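Local coordinates for deoxyhypusine synthase, putative (Entamoeba histolytica, PDB 7L9R), which probably acts as a deoxyhypusine synthase, the NAD-dependent enzyme that transfers an aminobutyl group from spermidine to the precursor of the translation factor eIF5A, at residues Gly55-Ile60 with Glu322-Leu327; Ile61-Thr66 with Ala287-Tyr292. All coordinates share one frame; numbering follows the deposited sequence.

Interaction 1. Residues Gly55-Ile60 with Glu322-Leu327; sequences GRAINI and ENVKVL
Ile60, Ala57 and Arg56 of helix 51-66 settle on Val324 and its neighbours in strand 322-327, an outermost strand, within this chain, of the parallel sheet of a Rossmann-like fold. The short segments run at 141° to each other with their axes 8.2 Å apart, a worked example of a helix running roughly, though obliquely, antiparallel to the strand it covers. Ile60 shows how the layers are joined. From CB, which points at the strand, the CG2 branch leads toward the backbone of Glu322 and lies 3.9 Å from its O. The other branch, CG1, stands beside the backbone N (chi1 -71°) and passes the carboxylate of Glu322. Its extended continuation carries CD1 forward to Val324 CG1, 3.7 Å away, and nearly as close to the backbone carbon of Asn323. One side chain thus touches three successive strand residues. Val324 answers with CG1 wedged between its own N and carbonyl carbon, the crowded position (chi1 61°), which places this methyl between Ile60 CD1 and Ala57 CA, while CG2 slides alongside Arg56 CB. The small Ala57 lets the backbones come near, its CA lying 6.3 Å from that of Val324. Arg56, modelled in two conformers, bends at chi3 and in one of them takes its guanidinium over to the backbone of Asn323, with Val324 CB above one face; this placement is doubtful. Glu322 aims its carboxylate instead at Lys63, about two turns beyond Arg56, in a salt bridge through OE2, so a charged pair borders the apolar strip at this end. At the other end Ala57 CB bridges two valines of the strand, reaching Val324 CG1 at 4.0 Å and Val326 CG2 at 3.9 Å.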
loop_
_atom_site.group_PDB
_atom_site.type_symbol
_atom_site.label_atom_id
_atom_site.label_comp_id
_atom_site.label_asym_id
_atom_site.label_seq_id
_atom_site.Cartn_x
_atom_site.Cartn_y
_atom_site.Cartn_z
ATOM N N GLY B 55 -5.552 15.137 -16.222
ATOM C CA GLY B 55 -5.967 15.762 -17.469
ATOM C C GLY B 55 -6.776 14.830 -18.350
ATOM O O GLY B 55 -7.778 15.241 -18.947
ATOM N N ARG B 56 -6.348 13.566 -18.455
ATOM C CA ARG B 56 -7.129 12.575 -19.191
ATOM C C ARG B 56 -8.511 12.410 -18.578
ATOM O O ARG B 56 -9.510 12.277 -19.297
ATOM C CB ARG B 56 -6.412 11.223 -19.206
ATOM C CG ARG B 56 -5.186 11.120 -20.089
ATOM C CD ARG B 56 -4.896 9.652 -20.390
ATOM N NE ARG B 56 -5.965 9.061 -21.189
ATOM C CZ ARG B 56 -6.234 7.763 -21.253
ATOM N NH1 ARG B 56 -5.540 6.876 -20.556
ATOM N NH2 ARG B 56 -7.227 7.345 -22.034
ATOM N N ALA B 57 -8.583 12.409 -17.243
ATOM C CA ALA B 57 -9.872 12.285 -16.567
ATOM C C ALA B 57 -10.799 13.437 -16.939
ATOM O O ALA B 57 -11.991 13.227 -17.193
ATOM C CB ALA B 57 -9.671 12.210 -15.052
ATOM N N ILE B 58 -10.266 14.662 -16.997
ATOM C CA ILE B 58 -11.090 15.804 -17.393
ATOM C C ILE B 58 -11.559 15.644 -18.834
ATOM O O ILE B 58 -12.725 15.898 -19.156
ATOM C CB ILE B 58 -10.322 17.122 -17.189
ATOM C CG1 ILE B 58 -10.176 17.421 -15.698
ATOM C CG2 ILE B 58 -11.020 18.281 -17.916
ATOM C CD1 ILE B 58 -9.011 18.320 -15.374
ATOM N N ASN B 59 -10.661 15.207 -19.722
ATOM C CA ASN B 59 -11.051 15.014 -21.115
ATOM C C ASN B 59 -12.119 13.933 -21.252
ATOM O O ASN B 59 -13.087 14.100 -22.003
ATOM C CB ASN B 59 -9.826 14.675 -21.965
ATOM C CG ASN B 59 -8.822 15.816 -22.025
ATOM O OD1 ASN B 59 -9.177 16.985 -21.844
ATOM N ND2 ASN B 59 -7.564 15.485 -22.301
ATOM N N ILE B 60 -11.974 12.830 -20.512
ATOM C CA ILE B 60 -12.895 11.707 -20.659
ATOM C C ILE B 60 -14.282 12.067 -20.131
ATOM O O ILE B 60 -15.299 11.694 -20.729
ATOM C CB ILE B 60 -12.320 10.456 -19.965
ATOM C CG1 ILE B 60 -11.122 9.918 -20.751
ATOM C CG2 ILE B 60 -13.381 9.367 -19.817
ATOM C CD1 ILE B 60 -10.319 8.870 -20.004
ATOM N N GLU B 322 -12.441 3.897 -23.333
ATOM C CA GLU B 322 -11.535 4.995 -23.005
ATOM C C GLU B 322 -11.591 5.225 -21.498
ATOM O O GLU B 322 -12.594 5.727 -20.976
ATOM C CB GLU B 322 -11.912 6.262 -23.769
ATOM C CG GLU B 322 -10.734 7.152 -24.099
ATOM C CD GLU B 322 -11.144 8.370 -24.894
ATOM O OE1 GLU B 322 -11.891 8.202 -25.882
ATOM O OE2 GLU B 322 -10.720 9.492 -24.534
ATOM N N ASN B 323 -10.517 4.868 -20.801
ATOM C CA ASN B 323 -10.524 4.917 -19.349
ATOM C C ASN B 323 -9.188 5.420 -18.828
ATOM O O ASN B 323 -8.186 5.461 -19.545
ATOM C CB ASN B 323 -10.849 3.545 -18.741
ATOM C CG ASN B 323 -9.934 2.453 -19.245
ATOM O OD1 ASN B 323 -8.825 2.275 -18.738
ATOM N ND2 ASN B 323 -10.389 1.711 -20.253
ATOM N N VAL B 324 -9.195 5.822 -17.560
ATOM C CA VAL B 324 -7.993 6.289 -16.880
ATOM C C VAL B 324 -8.150 5.997 -15.396
ATOM O O VAL B 324 -9.253 6.066 -14.845
ATOM C CB VAL B 324 -7.735 7.793 -17.136
ATOM C CG1 VAL B 324 -8.887 8.636 -16.612
ATOM C CG2 VAL B 324 -6.413 8.233 -16.510
ATOM N N LYS B 325 -7.044 5.637 -14.757
ATOM C CA LYS B 325 -6.970 5.514 -13.310
ATOM C C LYS B 325 -6.157 6.682 -12.778
ATOM O O LYS B 325 -5.044 6.933 -13.252
ATOM C CB LYS B 325 -6.337 4.182 -12.894
ATOM N N VAL B 326 -6.723 7.416 -11.830
ATOM C CA VAL B 326 -6.043 8.543 -11.210
ATOM C C VAL B 326 -5.668 8.132 -9.796
ATOM O O VAL B 326 -6.544 7.814 -8.981
ATOM C CB VAL B 326 -6.910 9.812 -11.206
ATOM C CG1 VAL B 326 -6.113 10.974 -10.651
ATOM C CG2 VAL B 326 -7.421 10.124 -12.602
ATOM N N LEU B 327 -4.366 8.114 -9.513
ATOM C CA LEU B 327 -3.863 7.805 -8.176
ATOM C C LEU B 327 -3.786 9.111 -7.387
ATOM O O LEU B 327 -2.749 9.776 -7.311
ATOM C CB LEU B 327 -2.515 7.102 -8.260
ATOM C CG LEU B 327 -2.009 6.434 -6.983
ATOM C CD1 LEU B 327 -2.772 5.142 -6.733
ATOM C CD2 LEU B 327 -0.512 6.154 -7.077
#

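Interaction 2. Residues Ile61-Thr66 with Ala287-Tyr292; sequences INKMLT and ADFAVY
The ring of Phe289 packs against the helix with one face under the backbone N of Met64, while Lys63 comes in obliquely through its CB, 3.9 Å from Phe289 CE1. The lysine and phenylalanine side chains run roughly perpendicular to each other, and Lys63 CD also passes near CE1. Met64 runs the other way: its side chain and that of Phe289 lie alongside, pointing opposite ways. The methionine CG lies 3.6 Å from Phe289 CB and also approaches the start of the ring, at CG and CD2. Because the thioether chain is stretched out beyond CG (chi2 179°), its terminal CE continues past Phe289 CB to 3.7 Å from Phe289 O. From there it reaches the next residue that points at the helix, with CE 4.3 Å from Val291 CG2. That same valine methyl receives Ile61, whose CG1 meets it at 3.9 Å. Phe289 and Val291 both point at the helix and Ala290 between them points away, the alternation of a strand; no hydrogen bond crosses the contact, which rests mainly on apolar side-chain packing. Further partners lie on strand 87-93, where Met64 touches Cys87 and Ile89 and Phe289 also rests on Cys87. On the helix itself, the last turn closes with two bonds to one oxygen: Thr66 N and Thr66 OG1 reach Asn62 O from opposite faces of its carbonyl plane, the hydroxyl at 2.9 Å and tilted 29° from that plane. The principle illustrated is the packing of a helix, through large apolar side chains, on one face of a parallel sheet, as in the layered alpha/beta architecture of Rossmann-like folds.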
loop_
_atom_site.group_PDB
_atom_site.type_symbol
_atom_site.label_atom_id
_atom_site.label_comp_id
_atom_site.label_asym_id
_atom_site.label_seq_id
_atom_site.Cartn_x
_atom_site.Cartn_y
_atom_site.Cartn_z
ATOM N N ILE B 61 -14.350 12.797 -19.013
ATOM C CA ILE B 61 -15.649 13.167 -18.457
ATOM C C ILE B 61 -16.380 14.120 -19.394
ATOM O O ILE B 61 -17.583 13.965 -19.637
ATOM C CB ILE B 61 -15.485 13.758 -17.042
ATOM C CG1 ILE B 61 -15.123 12.653 -16.048
ATOM C CG2 ILE B 61 -16.768 14.443 -16.585
ATOM C CD1 ILE B 61 -14.761 13.158 -14.664
ATOM N N ASN B 62 -15.666 15.095 -19.966
ATOM C CA ASN B 62 -16.300 15.985 -20.938
ATOM C C ASN B 62 -16.797 15.224 -22.158
ATOM O O ASN B 62 -17.811 15.605 -22.756
ATOM C CB ASN B 62 -15.331 17.088 -21.362
ATOM C CG ASN B 62 -15.190 18.169 -20.318
ATOM O OD1 ASN B 62 -16.147 18.507 -19.622
ATOM N ND2 ASN B 62 -13.986 18.705 -20.186
ATOM N N LYS B 63 -16.108 14.145 -22.541
ATOM C CA LYS B 63 -16.606 13.312 -23.631
ATOM C C LYS B 63 -17.913 12.621 -23.250
ATOM O O LYS B 63 -18.797 12.453 -24.099
ATOM C CB LYS B 63 -15.548 12.289 -24.038
ATOM C CG LYS B 63 -14.333 12.891 -24.727
ATOM C CD LYS B 63 -13.401 11.804 -25.236
ATOM C CE LYS B 63 -12.104 12.386 -25.771
ATOM N NZ LYS B 63 -11.308 11.363 -26.507
ATOM N N MET B 64 -18.058 12.211 -21.984
ATOM C CA MET B 64 -19.335 11.655 -21.539
ATOM C C MET B 64 -20.455 12.670 -21.724
ATOM O O MET B 64 -21.532 12.341 -22.233
ATOM C CB MET B 64 -19.271 11.227 -20.069
ATOM C CG MET B 64 -18.215 10.211 -19.692
ATOM S SD MET B 64 -18.312 9.870 -17.910
ATOM C CE MET B 64 -16.830 8.903 -17.639
ATOM N N LEU B 65 -20.211 13.913 -21.307
ATOM C CA LEU B 65 -21.258 14.928 -21.311
ATOM C C LEU B 65 -21.635 15.362 -22.723
ATOM O O LEU B 65 -22.804 15.671 -22.976
ATOM C CB LEU B 65 -20.808 16.135 -20.486
ATOM C CG LEU B 65 -20.516 15.847 -19.010
ATOM C CD1 LEU B 65 -19.795 17.008 -18.352
ATOM C CD2 LEU B 65 -21.802 15.531 -18.264
ATOM N N THR B 66 -20.677 15.381 -23.652
ATOM C CA THR B 66 -20.906 15.906 -24.996
ATOM C C THR B 66 -21.165 14.831 -26.042
ATOM O O THR B 66 -21.388 15.173 -27.208
ATOM C CB THR B 66 -19.711 16.752 -25.452
ATOM O OG1 THR B 66 -18.550 15.919 -25.566
ATOM C CG2 THR B 66 -19.430 17.865 -24.462
ATOM N N ALA B 287 -16.795 0.146 -19.355
ATOM C CA ALA B 287 -17.726 1.086 -19.950
ATOM C C ALA B 287 -17.082 1.766 -21.153
ATOM O O ALA B 287 -15.874 1.668 -21.378
ATOM C CB ALA B 287 -18.169 2.124 -18.922
ATOM N N ASP B 288 -17.908 2.459 -21.944
ATOM C CA ASP B 288 -17.368 3.216 -23.070
ATOM C C ASP B 288 -16.410 4.294 -22.584
ATOM O O ASP B 288 -15.362 4.525 -23.197
ATOM C CB ASP B 288 -18.498 3.847 -23.880
ATOM C CG ASP B 288 -19.435 2.819 -24.481
ATOM O OD1 ASP B 288 -18.961 1.927 -25.221
ATOM O OD2 ASP B 288 -20.654 2.915 -24.220
ATOM N N PHE B 289 -16.754 4.958 -21.480
ATOM C CA PHE B 289 -15.901 5.939 -20.824
ATOM C C PHE B 289 -15.829 5.608 -19.339
ATOM O O PHE B 289 -16.853 5.318 -18.711
ATOM C CB PHE B 289 -16.432 7.370 -21.007
ATOM C CG PHE B 289 -16.636 7.771 -22.442
ATOM C CD1 PHE B 289 -15.553 8.083 -23.251
ATOM C CD2 PHE B 289 -17.914 7.865 -22.975
ATOM C CE1 PHE B 289 -15.739 8.464 -24.573
ATOM C CE2 PHE B 289 -18.107 8.247 -24.295
ATOM C CZ PHE B 289 -17.018 8.545 -25.097
ATOM N N ALA B 290 -14.627 5.663 -18.770
ATOM C CA ALA B 290 -14.473 5.309 -17.367
ATOM C C ALA B 290 -13.374 6.148 -16.735
ATOM O O ALA B 290 -12.307 6.340 -17.323
ATOM C CB ALA B 290 -14.168 3.816 -17.188
ATOM N N VAL B 291 -13.657 6.653 -15.538
ATOM C CA VAL B 291 -12.693 7.387 -14.728
ATOM C C VAL B 291 -12.698 6.764 -13.341
ATOM O O VAL B 291 -13.752 6.687 -12.696
ATOM C CB VAL B 291 -13.026 8.887 -14.657
ATOM C CG1 VAL B 291 -12.124 9.602 -13.647
ATOM C CG2 VAL B 291 -12.890 9.511 -16.035
ATOM N N TYR B 292 -11.531 6.314 -12.885
ATOM C CA TYR B 292 -11.380 5.717 -11.566
ATOM C C TYR B 292 -10.403 6.574 -10.776
ATOM O O TYR B 292 -9.304 6.865 -11.257
ATOM C CB TYR B 292 -10.871 4.267 -11.655
ATOM C CG TYR B 292 -11.646 3.382 -12.610
ATOM C CD1 TYR B 292 -12.871 2.833 -12.252
ATOM C CD2 TYR B 292 -11.141 3.077 -13.869
ATOM C CE1 TYR B 292 -13.580 2.018 -13.130
ATOM C CE2 TYR B 292 -11.838 2.257 -14.750
ATOM C CZ TYR B 292 -13.057 1.730 -14.376
ATOM O OH TYR B 292 -13.755 0.919 -15.253
#

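Overall arrangement
Both interactions belong to one helix, 51-66, whose middle supplies interaction 1 and whose end supplies interaction 2; their centres lie about 8 Å apart. The strands they meet, 322-327 and 289-294, are parallel neighbours in the same sheet, joined by backbone hydrogen bonds. Along the chain the order is 55-60, 61-66, 287-292, 322-327, so interaction 2 is nested within the loop closed by interaction 1. Ile60 also packs on Val291, making the two contacts continuous. An early helix is thereby brought onto strands formed more than two hundred residues later, covering one side of the sheet near its edge within the deoxyhypusine synthase family region.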